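Local coordinates for protein bifunctional enzyme IspD/IspF (Campylobacter jejuni, PDB 1W55) that makes 4-diphosphocytidyl-2-C-methyl-D-erythritol from CTP and methylerythritol phosphate, and in a second domain cyclises its 2-phosphate to methylerythritol 2,4-cyclodiphosphate with release of CMP, at residues L9-N13 with V52-N56. Sequence-based numbering, arbitrary orientation.
Sequences LAAGN and VTSSN. With C (cytidine-5'-monophosphate), chain D.
T53 of strand 50-54 touches L9, A10 and A11, where the chain runs from parallel strand 4-9 into a loop, and also binds the cytosine of the bound CMP directly. T53 CB lies 4.2 Å from A11 CB. From there the side chain forks. The methyl T53 CG2, anti to the carbonyl carbon, meets L9 CD2 at 3.7 Å, the two side chains crossing at a slant. The hydroxyl T53 OG1, set between the backbone N and the carbonyl carbon (chi1 68°), faces the loop and the base together: it accepts a hydrogen bond from A10 N at 3.0 Å (N-H...O 159°) and donates one to cytosine O2, also at 3.0 Å. A second donor, A11 N, reaches the same O2 at 3.1 Å, while A11 CB packs against the pyrimidine near O2 and N3. The loop backbone takes the ribose as well, O3' donating to L9 O and O2' to A11 O. Further along, S55 OG accepts from G12 N at 3.0 Å (155°), tying the loop at G12 to the residue just past strand 50-54. One buttress is water-mediated: a water donates to A10 O and accepts from S55 N and N56 ND2; Q24 also bonds A10 O. S79 of helix 76-84 and K191 add further bonds to the nucleotide. This is the nucleotide-binding loop of the GT-A-like cytidylyltransferase domain. Because A10 N supplies the proton for the bond into OG1, the T53 hydroxyl can send its own to O2, which is consistent with a site that reads the pyrimidine carbonyl and fixes the base beside the loop.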
# COMPACT_ATOMS: atom_id res chain seq x y z
N LEU A 9 -34.90 5.84 2.40
CA LEU A 9 -35.54 5.89 3.71
C LEU A 9 -34.52 6.30 4.77
O LEU A 9 -33.63 5.54 5.09
CB LEU A 9 -36.19 4.53 4.04
CG LEU A 9 -37.39 4.14 3.16
CD1 LEU A 9 -37.80 2.72 3.42
CD2 LEU A 9 -38.59 5.08 3.36
N ALA A 10 -34.67 7.51 5.31
CA ALA A 10 -33.64 8.11 6.15
C ALA A 10 -34.20 8.81 7.38
O ALA A 10 -33.51 9.61 8.01
CB ALA A 10 -32.80 9.09 5.33
N ALA A 11 -35.46 8.52 7.72
CA ALA A 11 -36.10 9.14 8.89
C ALA A 11 -35.99 8.26 10.13
O ALA A 11 -35.45 7.16 10.08
CB ALA A 11 -37.56 9.48 8.59
N GLY A 12 -36.51 8.76 11.24
CA GLY A 12 -36.47 8.05 12.51
C GLY A 12 -35.13 8.16 13.22
O GLY A 12 -34.10 8.49 12.60
N ASN A 13 -35.14 7.90 14.52
CA ASN A 13 -33.94 7.99 15.32
C ASN A 13 -33.79 6.77 16.20
O ASN A 13 -34.38 6.69 17.28
CB ASN A 13 -33.92 9.28 16.15
CG ASN A 13 -32.62 9.46 16.94
OD1 ASN A 13 -31.52 9.24 16.42
ND2 ASN A 13 -32.75 9.85 18.21
N VAL A 52 -36.31 11.53 -0.35
CA VAL A 52 -35.65 11.16 0.90
C VAL A 52 -36.60 11.45 2.07
O VAL A 52 -37.04 12.58 2.24
CB VAL A 52 -34.33 11.93 1.12
CG1 VAL A 52 -33.64 11.47 2.41
CG2 VAL A 52 -33.39 11.78 -0.08
N THR A 53 -36.90 10.43 2.86
CA THR A 53 -37.68 10.67 4.07
C THR A 53 -36.74 11.11 5.17
O THR A 53 -35.62 10.61 5.27
CB THR A 53 -38.47 9.41 4.51
OG1 THR A 53 -37.54 8.41 4.95
CG2 THR A 53 -39.19 8.77 3.33
N SER A 54 -37.20 12.05 6.00
CA SER A 54 -36.31 12.73 6.91
C SER A 54 -37.02 13.18 8.19
O SER A 54 -38.19 13.52 8.16
CB SER A 54 -35.67 13.93 6.20
OG SER A 54 -34.72 14.57 7.05
N SER A 55 -36.28 13.18 9.30
CA SER A 55 -36.72 13.76 10.57
C SER A 55 -36.04 15.11 10.81
O SER A 55 -36.23 15.72 11.86
CB SER A 55 -36.37 12.84 11.74
OG SER A 55 -37.17 11.68 11.72
N ASN A 56 -35.23 15.53 9.84
CA ASN A 56 -34.47 16.79 9.92
C ASN A 56 -34.40 17.46 8.55
O ASN A 56 -33.31 17.65 8.00
CB ASN A 56 -33.03 16.55 10.41
CG ASN A 56 -32.95 15.55 11.56
OD1 ASN A 56 -32.68 15.93 12.70
ND2 ASN A 56 -33.13 14.27 11.25
OP3 C D . -33.86 -1.03 10.23
P C D . -35.06 -0.14 10.46
OP1 C D . -35.00 0.59 11.78
OP2 C D . -36.39 -0.77 10.13
O5' C D . -34.86 1.08 9.42
C5' C D . -34.80 0.86 8.02
C4' C D . -34.74 2.21 7.29
O4' C D . -35.99 2.91 7.37
C3' C D . -33.68 3.13 7.86
O3' C D . -32.96 3.66 6.76
C2' C D . -34.45 4.23 8.56
O2' C D . -33.79 5.49 8.51
C1' C D . -35.76 4.25 7.80
N1 C D . -36.86 4.68 8.66
C2 C D . -37.68 5.73 8.23
O2 C D . -37.48 6.28 7.11
N3 C D . -38.69 6.14 9.02
C4 C D . -38.91 5.56 10.24
N4 C D . -39.93 5.99 11.02
C5 C D . -38.10 4.52 10.68
C6 C D . -37.06 4.09 9.86
O HOH W 1 -33.61 12.10 9.38